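Local coordinates for glycoside hydrolase family 16 protein (Bacteroides ovatus, PDB 7KR6) that probably hydrolyses O-glycosidic bonds in mixed-linkage beta-glucans as a family 16 endo-glucanase, and here holds a glucan-derived inhibitor in its cleft, at residues 50-55 with 67-72; 82-87 with 263-268; 96-101 with 233-238. The protein carries 1 engineered substitution. All blocks are in the same frame, centred on the assembly; numbering follows the deposited sequence.

Interaction 1: 50-55 with 67-72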
loop_
_atom_site.group_PDB
_atom_site.type_symbol
_atom_site.label_atom_id
_atom_site.label_comp_id
_atom_site.label_asym_id
_atom_site.label_seq_id
_atom_site.Cartn_x
_atom_site.Cartn_y
_atom_site.Cartn_z
ATOM N N TRP A 50 -0.399 1.780 30.764
ATOM C CA TRP A 50 -0.191 2.698 29.607
ATOM C C TRP A 50 0.892 3.726 29.901
ATOM O O TRP A 50 1.058 4.113 31.086
ATOM C CB TRP A 50 -1.518 3.381 29.247
ATOM C CG TRP A 50 -2.650 2.450 28.968
ATOM C CD1 TRP A 50 -3.696 2.149 29.777
ATOM C CD2 TRP A 50 -2.798 1.609 27.803
ATOM N NE1 TRP A 50 -4.517 1.225 29.194
ATOM C CE2 TRP A 50 -4.010 0.896 27.963
ATOM C CE3 TRP A 50 -2.073 1.466 26.601
ATOM C CZ2 TRP A 50 -4.485 -0.033 27.034
ATOM C CZ3 TRP A 50 -2.582 0.590 25.662
ATOM C CH2 TRP A 50 -3.751 -0.153 25.863
ATOM N N THR A 51 1.547 4.216 28.852
ATOM C CA THR A 51 2.465 5.346 28.847
ATOM C C THR A 51 1.979 6.330 27.785
ATOM O O THR A 51 1.807 5.896 26.633
ATOM C CB THR A 51 3.890 4.890 28.566
ATOM O OG1 THR A 51 4.106 3.805 29.462
ATOM C CG2 THR A 51 4.932 5.973 28.700
ATOM N N LYS A 52 1.795 7.583 28.166
ATOM C CA LYS A 52 1.623 8.705 27.218
ATOM C C LYS A 52 2.949 9.047 26.557
ATOM O O LYS A 52 3.975 9.120 27.225
ATOM C CB LYS A 52 1.044 9.941 27.925
ATOM C CG LYS A 52 -0.228 9.683 28.695
ATOM C CD LYS A 52 -0.751 10.927 29.345
ATOM C CE LYS A 52 -1.997 10.729 30.163
ATOM N NZ LYS A 52 -2.556 12.052 30.569
ATOM N N GLU A 53 2.926 9.269 25.239
ATOM C CA GLU A 53 4.135 9.557 24.456
ATOM C C GLU A 53 4.249 11.054 24.253
ATOM O O GLU A 53 3.196 11.757 24.134
ATOM C CB GLU A 53 4.179 8.789 23.120
ATOM C CG GLU A 53 4.222 7.298 23.329
ATOM C CD GLU A 53 4.483 6.509 22.053
ATOM O OE1 GLU A 53 5.284 6.989 21.254
ATOM O OE2 GLU A 53 3.856 5.460 21.863
ATOM N N THR A 54 5.501 11.495 24.181
ATOM C CA THR A 54 5.912 12.895 23.918
ATOM C C THR A 54 6.896 12.915 22.765
ATOM O O THR A 54 7.970 12.293 22.872
ATOM C CB THR A 54 6.573 13.573 25.129
ATOM O OG1 THR A 54 5.633 13.519 26.196
ATOM C CG2 THR A 54 6.940 15.005 24.802
ATOM N N HIS A 55 6.542 13.562 21.663
ATOM C CA HIS A 55 7.429 13.622 20.488
ATOM C C HIS A 55 7.194 14.945 19.760
ATOM O O HIS A 55 6.057 15.449 19.796
ATOM C CB HIS A 55 7.165 12.476 19.484
ATOM C CG HIS A 55 7.223 11.095 20.044
ATOM N ND1 HIS A 55 8.423 10.438 20.278
ATOM C CD2 HIS A 55 6.236 10.232 20.394
ATOM C CE1 HIS A 55 8.166 9.224 20.740
ATOM N NE2 HIS A 55 6.825 9.061 20.808
ATOM N N TYR A 67 3.187 15.014 19.716
ATOM C CA TYR A 67 2.441 14.270 20.744
ATOM C C TYR A 67 2.810 14.827 22.126
ATOM O O TYR A 67 4.040 15.072 22.353
ATOM C CB TYR A 67 2.769 12.785 20.648
ATOM C CG TYR A 67 2.139 12.066 19.463
ATOM C CD1 TYR A 67 0.764 12.061 19.312
ATOM C CD2 TYR A 67 2.904 11.362 18.550
ATOM C CE1 TYR A 67 0.149 11.361 18.279
ATOM C CE2 TYR A 67 2.303 10.645 17.528
ATOM C CZ TYR A 67 0.924 10.639 17.401
ATOM O OH TYR A 67 0.324 9.935 16.375
ATOM N N ASP A 68 1.848 14.943 22.999
ATOM C CA ASP A 68 2.149 15.334 24.402
ATOM C C ASP A 68 1.124 14.779 25.362
ATOM O O ASP A 68 0.059 14.272 24.964
ATOM C CB ASP A 68 2.422 16.820 24.549
ATOM C CG ASP A 68 1.226 17.710 24.341
ATOM O OD1 ASP A 68 0.102 17.275 24.631
ATOM O OD2 ASP A 68 1.456 18.859 23.938
ATOM N N ALA A 69 1.496 14.811 26.637
ATOM C CA ALA A 69 0.675 14.143 27.655
ATOM C C ALA A 69 -0.650 14.891 27.820
ATOM O O ALA A 69 -1.638 14.263 28.205
ATOM C CB ALA A 69 1.454 14.038 28.942
ATOM N N ALA A 70 -0.672 16.207 27.602
ATOM C CA ALA A 70 -1.897 17.004 27.821
ATOM C C ALA A 70 -3.000 16.590 26.842
ATOM O O ALA A 70 -4.175 16.928 27.098
ATOM C CB ALA A 70 -1.594 18.475 27.685
ATOM N N HIS A 71 -2.650 15.944 25.722
ATOM C CA HIS A 71 -3.659 15.602 24.698
ATOM C C HIS A 71 -4.115 14.157 24.852
ATOM O O HIS A 71 -4.726 13.608 23.899
ATOM C CB HIS A 71 -3.111 16.010 23.333
ATOM C CG HIS A 71 -3.141 17.493 23.180
ATOM N ND1 HIS A 71 -2.129 18.323 23.690
ATOM C CD2 HIS A 71 -4.052 18.318 22.613
ATOM C CE1 HIS A 71 -2.419 19.595 23.422
ATOM N NE2 HIS A 71 -3.589 19.616 22.773
ATOM N N VAL A 72 -3.782 13.529 25.973
ATOM C CA VAL A 72 -4.344 12.224 26.385
ATOM C C VAL A 72 -5.106 12.482 27.683
ATOM O O VAL A 72 -4.496 13.041 28.640
ATOM C CB VAL A 72 -3.251 11.161 26.573
ATOM C CG1 VAL A 72 -3.886 9.834 26.920
ATOM C CG2 VAL A 72 -2.359 11.037 25.336
HETATM O O HOH W 1 0.486 11.745 23.768
HETATM O O HOH W 2 4.242 15.620 27.200
#

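Interaction 2: 82-87 with 263-268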
loop_
_atom_site.group_PDB
_atom_site.type_symbol
_atom_site.label_atom_id
_atom_site.label_comp_id
_atom_site.label_asym_id
_atom_site.label_seq_id
_atom_site.Cartn_x
_atom_site.Cartn_y
_atom_site.Cartn_z
ATOM N N VAL A 82 -14.282 7.007 29.034
ATOM C CA VAL A 82 -13.501 6.659 27.799
ATOM C C VAL A 82 -12.108 7.273 27.863
ATOM O O VAL A 82 -11.869 8.345 28.460
ATOM C CB VAL A 82 -14.256 7.138 26.535
ATOM C CG1 VAL A 82 -15.640 6.555 26.491
ATOM C CG2 VAL A 82 -14.292 8.645 26.453
ATOM N N LEU A 83 -11.181 6.650 27.169
ATOM C CA LEU A 83 -9.895 7.280 26.837
ATOM C C LEU A 83 -10.144 8.313 25.720
ATOM O O LEU A 83 -10.772 7.974 24.720
ATOM C CB LEU A 83 -8.891 6.200 26.399
ATOM C CG LEU A 83 -7.531 6.704 25.912
ATOM C CD1 LEU A 83 -6.685 7.239 27.060
ATOM C CD2 LEU A 83 -6.816 5.572 25.165
ATOM N N ILE A 84 -9.561 9.501 25.853
ATOM C CA ILE A 84 -9.740 10.603 24.864
ATOM C C ILE A 84 -8.379 11.005 24.339
ATOM O O ILE A 84 -7.507 11.487 25.086
ATOM C CB ILE A 84 -10.493 11.801 25.467
ATOM C CG1 ILE A 84 -11.770 11.374 26.175
ATOM C CG2 ILE A 84 -10.778 12.844 24.402
ATOM C CD1 ILE A 84 -12.398 12.493 26.974
ATOM N N LEU A 85 -8.164 10.801 23.038
ATOM C CA LEU A 85 -7.031 11.421 22.341
ATOM C C LEU A 85 -7.545 12.659 21.597
ATOM O O LEU A 85 -8.435 12.513 20.709
ATOM C CB LEU A 85 -6.406 10.425 21.365
ATOM C CG LEU A 85 -6.083 9.056 21.960
ATOM C CD1 LEU A 85 -5.575 8.109 20.894
ATOM C CD2 LEU A 85 -5.078 9.154 23.111
ATOM N N THR A 86 -6.960 13.801 21.913
ATOM C CA THR A 86 -7.422 15.106 21.373
ATOM C C THR A 86 -6.384 15.703 20.451
ATOM O O THR A 86 -5.262 15.970 20.856
ATOM C CB THR A 86 -7.710 16.094 22.507
ATOM O OG1 THR A 86 -8.695 15.477 23.341
ATOM C CG2 THR A 86 -8.178 17.419 21.925
ATOM N N ALA A 87 -6.776 15.941 19.199
ATOM C CA ALA A 87 -5.957 16.679 18.227
ATOM C C ALA A 87 -6.415 18.144 18.240
ATOM O O ALA A 87 -7.619 18.386 18.279
ATOM C CB ALA A 87 -6.100 16.082 16.867
ATOM N N ASN A 263 -11.622 14.867 18.802
ATOM C CA ASN A 263 -11.387 13.733 19.729
ATOM C C ASN A 263 -11.536 12.386 19.037
ATOM O O ASN A 263 -12.402 12.196 18.183
ATOM C CB ASN A 263 -12.392 13.740 20.862
ATOM C CG ASN A 263 -12.166 14.880 21.831
ATOM O OD1 ASN A 263 -11.067 15.428 21.901
ATOM N ND2 ASN A 263 -13.204 15.204 22.598
ATOM N N MET A 264 -10.667 11.467 19.412
ATOM C CA MET A 264 -10.856 10.025 19.191
ATOM C C MET A 264 -11.112 9.412 20.573
ATOM O O MET A 264 -10.399 9.762 21.501
ATOM C CB MET A 264 -9.586 9.463 18.565
ATOM C CG MET A 264 -9.467 7.981 18.555
ATOM S SD MET A 264 -7.875 7.549 17.754
ATOM C CE MET A 264 -7.914 5.775 17.808
ATOM N N TYR A 265 -12.112 8.555 20.679
ATOM C CA TYR A 265 -12.573 7.979 21.964
ATOM C C TYR A 265 -12.436 6.461 21.962
ATOM O O TYR A 265 -12.907 5.764 21.030
ATOM C CB TYR A 265 -14.044 8.307 22.181
ATOM C CG TYR A 265 -14.422 9.770 22.146
ATOM C CD1 TYR A 265 -14.357 10.549 23.283
ATOM C CD2 TYR A 265 -14.917 10.362 20.990
ATOM C CE1 TYR A 265 -14.734 11.880 23.266
ATOM C CE2 TYR A 265 -15.300 11.690 20.961
ATOM C CZ TYR A 265 -15.256 12.438 22.120
ATOM O OH TYR A 265 -15.626 13.757 22.093
ATOM N N ILE A 266 -11.845 5.900 23.032
ATOM C CA ILE A 266 -11.743 4.427 23.231
ATOM C C ILE A 266 -12.497 4.097 24.531
ATOM O O ILE A 266 -12.074 4.552 25.603
ATOM C CB ILE A 266 -10.295 3.908 23.232
ATOM C CG1 ILE A 266 -9.510 4.297 21.973
ATOM C CG2 ILE A 266 -10.290 2.409 23.367
ATOM C CD1 ILE A 266 -8.884 5.672 21.980
ATOM N N ASP A 267 -13.599 3.387 24.387
ATOM C CA ASP A 267 -14.487 3.081 25.552
ATOM C C ASP A 267 -13.839 1.970 26.361
ATOM O O ASP A 267 -13.954 1.989 27.616
ATOM C CB ASP A 267 -15.855 2.619 25.094
ATOM C CG ASP A 267 -16.909 2.553 26.189
ATOM O OD1 ASP A 267 -16.578 2.966 27.321
ATOM O OD2 ASP A 267 -18.023 2.116 25.888
ATOM N N TRP A 268 -13.191 1.039 25.692
ATOM C CA TRP A 268 -12.619 -0.158 26.361
ATOM C C TRP A 268 -11.725 -0.890 25.379
ATOM O O TRP A 268 -11.850 -0.726 24.156
ATOM C CB TRP A 268 -13.697 -1.095 26.946
ATOM C CG TRP A 268 -14.785 -1.538 26.022
ATOM C CD1 TRP A 268 -16.074 -1.066 26.002
ATOM C CD2 TRP A 268 -14.729 -2.557 25.014
ATOM N NE1 TRP A 268 -16.803 -1.729 25.066
ATOM C CE2 TRP A 268 -16.018 -2.669 24.466
ATOM C CE3 TRP A 268 -13.728 -3.416 24.549
ATOM C CZ2 TRP A 268 -16.336 -3.549 23.438
ATOM C CZ3 TRP A 268 -14.034 -4.288 23.527
ATOM C CH2 TRP A 268 -15.314 -4.346 22.976
#

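Interaction 3: 96-101 with 233-238. With BGC (beta-D-glucopyranose), chain C.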
loop_
_atom_site.group_PDB
_atom_site.type_symbol
_atom_site.label_atom_id
_atom_site.label_comp_id
_atom_site.label_asym_id
_atom_site.label_seq_id
_atom_site.Cartn_x
_atom_site.Cartn_y
_atom_site.Cartn_z
ATOM N N SER A 96 -1.382 16.320 19.536
ATOM C CA SER A 96 -2.338 15.213 19.674
ATOM C C SER A 96 -1.768 14.211 20.668
ATOM O O SER A 96 -0.787 14.549 21.334
ATOM C CB SER A 96 -2.622 14.576 18.320
ATOM O OG SER A 96 -3.746 13.727 18.411
ATOM N N GLY A 97 -2.452 13.082 20.805
ATOM C CA GLY A 97 -2.105 12.067 21.808
ATOM C C GLY A 97 -1.873 10.688 21.266
ATOM O O GLY A 97 -2.466 10.277 20.221
ATOM N N ARG A 98 -1.003 9.974 21.980
ATOM C CA ARG A 98 -0.571 8.615 21.597
ATOM C C ARG A 98 -0.195 7.895 22.887
ATOM O O ARG A 98 0.561 8.496 23.692
ATOM C CB ARG A 98 0.657 8.683 20.688
ATOM C CG ARG A 98 1.309 7.336 20.392
ATOM C CD ARG A 98 2.163 7.391 19.164
ATOM N NE ARG A 98 3.133 6.303 19.073
ATOM C CZ ARG A 98 3.779 5.979 17.978
ATOM N NH1 ARG A 98 3.509 6.568 16.837
ATOM N NH2 ARG A 98 4.727 5.041 18.006
ATOM N N ILE A 99 -0.658 6.670 23.053
ATOM C CA ILE A 99 -0.251 5.826 24.209
ATOM C C ILE A 99 0.214 4.466 23.723
ATOM O O ILE A 99 -0.235 3.956 22.671
ATOM C CB ILE A 99 -1.400 5.692 25.215
ATOM C CG1 ILE A 99 -2.533 4.833 24.673
ATOM C CG2 ILE A 99 -1.861 7.045 25.699
ATOM C CD1 ILE A 99 -3.698 4.607 25.617
ATOM N N ASN A 100 0.966 3.794 24.594
ATOM C CA ASN A 100 1.331 2.400 24.356
ATOM C C ASN A 100 1.390 1.650 25.683
ATOM O O ASN A 100 1.572 2.302 26.714
ATOM C CB ASN A 100 2.678 2.324 23.635
ATOM C CG ASN A 100 3.873 2.763 24.470
ATOM O OD1 ASN A 100 4.321 1.987 25.326
ATOM N ND2 ASN A 100 4.355 3.989 24.291
ATOM N N SER A 101 1.443 0.334 25.608
ATOM C CA SER A 101 1.572 -0.562 26.774
ATOM C C SER A 101 2.917 -1.301 26.766
ATOM O O SER A 101 2.994 -2.349 27.471
ATOM C CB SER A 101 0.371 -1.471 26.875
ATOM O OG SER A 101 0.340 -2.462 25.854
ATOM N N TYR A 233 2.721 -5.525 22.358
ATOM C CA TYR A 233 1.974 -4.514 23.134
ATOM C C TYR A 233 1.090 -3.658 22.215
ATOM O O TYR A 233 1.126 -3.805 20.980
ATOM C CB TYR A 233 2.958 -3.633 23.885
ATOM C CG TYR A 233 3.900 -2.811 23.049
ATOM C CD1 TYR A 233 3.546 -1.538 22.581
ATOM C CD2 TYR A 233 5.153 -3.262 22.704
ATOM C CE1 TYR A 233 4.421 -0.748 21.855
ATOM C CE2 TYR A 233 6.033 -2.482 21.982
ATOM C CZ TYR A 233 5.664 -1.224 21.521
ATOM O OH TYR A 233 6.529 -0.450 20.826
ATOM N N ILE A 234 0.289 -2.838 22.858
ATOM C CA ILE A 234 -0.859 -2.134 22.213
ATOM C C ILE A 234 -0.543 -0.665 22.106
ATOM O O ILE A 234 0.056 -0.073 23.033
ATOM C CB ILE A 234 -2.154 -2.395 22.999
ATOM C CG1 ILE A 234 -2.437 -3.876 23.181
ATOM C CG2 ILE A 234 -3.342 -1.688 22.354
ATOM C CD1 ILE A 234 -3.348 -4.217 24.355
ATOM N N LEU A 235 -0.968 -0.067 20.993
ATOM C CA LEU A 235 -0.887 1.380 20.795
ATOM C C LEU A 235 -2.207 1.916 20.270
ATOM O O LEU A 235 -2.929 1.195 19.546
ATOM C CB LEU A 235 0.198 1.801 19.806
ATOM C CG LEU A 235 1.607 1.297 20.106
ATOM C CD1 LEU A 235 1.918 0.053 19.305
ATOM C CD2 LEU A 235 2.602 2.377 19.824
ATOM N N PHE A 236 -2.487 3.161 20.680
ATOM C CA PHE A 236 -3.570 4.008 20.095
ATOM C C PHE A 236 -3.000 5.384 19.824
ATOM O O PHE A 236 -2.260 5.934 20.654
ATOM C CB PHE A 236 -4.772 4.179 21.026
ATOM C CG PHE A 236 -5.537 2.927 21.380
ATOM C CD1 PHE A 236 -6.528 2.399 20.577
ATOM C CD2 PHE A 236 -5.272 2.305 22.593
ATOM C CE1 PHE A 236 -7.249 1.277 20.972
ATOM C CE2 PHE A 236 -5.936 1.147 22.953
ATOM C CZ PHE A 236 -6.932 0.638 22.150
ATOM N N ASN A 237 -3.383 5.995 18.706
ATOM C CA ASN A 237 -2.899 7.380 18.442
ATOM C C ASN A 237 -3.838 8.056 17.467
ATOM O O ASN A 237 -4.588 7.353 16.743
ATOM C CB ASN A 237 -1.490 7.421 17.859
ATOM C CG ASN A 237 -1.456 6.863 16.458
ATOM O OD1 ASN A 237 -1.698 5.655 16.249
ATOM N ND2 ASN A 237 -1.430 7.759 15.471
ATOM N N LEU A 238 -3.808 9.376 17.504
ATOM C CA LEU A 238 -4.502 10.214 16.493
ATOM C C LEU A 238 -3.417 11.084 15.870
ATOM O O LEU A 238 -3.043 12.142 16.426
ATOM C CB LEU A 238 -5.661 10.986 17.129
ATOM C CG LEU A 238 -6.399 11.964 16.205
ATOM C CD1 LEU A 238 -7.030 11.239 15.029
ATOM C CD2 LEU A 238 -7.500 12.618 16.993
HETATM C C2 BGC C . 6.977 4.450 10.953
HETATM C C3 BGC C . 8.345 4.129 11.608
HETATM C C4 BGC C . 8.276 4.117 13.119
HETATM C C5 BGC C . 7.164 3.183 13.637
HETATM C C6 BGC C . 6.961 3.188 15.131
HETATM C C1 BGC C . 5.989 3.511 11.592
HETATM O O2 BGC C . 6.992 4.357 9.560
HETATM O O3 BGC C . 9.244 5.112 11.083
HETATM O O4 BGC C . 9.569 3.708 13.646
HETATM O O5 BGC C . 5.912 3.600 13.006
HETATM O O6 BGC C . 6.626 4.518 15.599
#

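Interaction 1: 50-55 with 67-72
K52 and V72 run past each other in opposite directions, the lysine methylenes lying along the valine branch. The chain of K52 is extended beyond CG, which suits a residue that must lay carbon on a valine and still deliver a charge to backbone oxygens: its CD is 3.7 Å from V72 CB, and its NZ is 2.9 Å from V72 O. That ammonium comes from above the carbonyl plane and makes a second, weak bond to A69 O. The A69 methyl, short enough to leave room for the lysine chain, rests on K52 CD.

Farther along, H55 and Y67 form a single antiparallel bridge, where the short strands 51-52 and 66-67 flank strand 93-107 beside the glycan cleft of this GH16 beta-sandwich. The Y67 ring brings CD2 to the edge of the imidazole, 4.0 Å from H55 CD2, while its OH reaches N237. E53 holds the imidazole at its edge, OE1 accepting from H55 NE2 at 2.6 Å through its anti lone pair, almost in the ring plane, while W59 stacks on the ring; E53 OE2 meets R98. One water bridges E53 O and D68 O, and another joins T54 OG1 to A69 N.

Interaction 2: 82-87 with 263-268
Backbone bonds come first: L83 pairs with I266 and L85 with M264 as antiparallel hydrogen-bonded pairs, each closed by two N-H...O bonds. The straightest of the four runs from M264 N to L85 O, 2.8 Å with 173° at the hydrogen. I84 with Y265 and T86 with N263 are the non-hydrogen-bonded pairs, and here CA-H...O contacts fill in, such as Y265 CA to L83 O at 3.3 Å.

Polar side chains meet at one end. T86 OG1 donates to N263 OD1 at 2.8 Å, approaching from above the amide's carbonyl plane. The other branch of the amide is also used: N263 ND2 gives a nearly straight bond of 2.9 Å to Y265 OH, with the oxygen in the amide plane. An asparagine suits this place because one amide can accept from one neighbour and donate to the next.

These strands, 80-90 and 261-271, are neighbours in the convex, outer sheet of the GH16 beta-jelly roll, with one face turned to the sandwich core.

Apolar contacts divide between the two faces. Inward, L83 and I266 lie side by side, CD2 to CD1 at 3.8 Å, and L85 sets CD1 against M264 SD at 3.9 Å. The unbranched M264, with CG anti to the backbone N (chi1 166°), stretches out towards I116, while F236 touches both L85 and I266. Outward, V82 CG2 meets the edge of the Y265 ring at 3.7 Å, I84 CG1 runs alongside that ring, and I84 CG2 packs on the N263 amide.

Interaction 3: 96-101 with 233-238
The guanidinium of R98 presents its edge to the beta-D-glucopyranose: NH2 donates to O6 at 3.1 Å, in the guanidinium plane and nearly straight at 167°. L235 CD2 comes obliquely to the same group, 3.9 Å from R98 NH2. An arginine suits the spot since its chain, extended from CG to NE, reaches from the sheet to the sugar and leaves NE for a salt bridge with E53, which also accepts from N100. Beside it, N237 CB lies 3.8 Å from R98 CB; its amide plane stands 53° from the guanidinium, its OD1 taken by W130 and its ND2 by Y67.

The Y233 ring is approached obliquely by N100 CB. On the opposite face of the sheet from R98, I99 CD1 comes obliquely to the F236 ring, 4.1 Å from its CD2.

I99 and F236 are an antiparallel hydrogen-bonded pair joined by two N-H...O bonds, flanked by the non-hydrogen-bonded pairs R98-N237 and N100-L235. Two serines extend this bonding. S101 OG accepts from I234 N at 3.0 Å and is also bonded to K105 O; S96 OG donates to L238 O at 2.6 Å.

Both strands belong to the concave sheet of the GH16 beta-sandwich, which lines the glycan cleft. Strand 232-240 pairs on its other side with strand 125-133, strand 93-107 pairs with 51-52, and strands 80-90 and 261-271 pack beneath F236 and L238.

Interaction 3 is the buried one, its strands flooring the cleft, whereas interactions 1 and 2 are partly buried. Interaction 1 flanks strand 93-107 of interaction 3, with T51 N bonded to N100 O, and its chemistry is that of a margin: a lysine on carbonyl oxygens, a histidine-carboxylate pair, bridging waters. E53 carries that network on to N100 of the cleft floor. Interaction 2 forms the opposing layer, and its inward apolar side meets interaction 3 where L83 packs on I99 and M264 SD nears N237 O, while its polar N263 and Y265 point the other way. V72 of interaction 1 joins this core, touching L83 and L85.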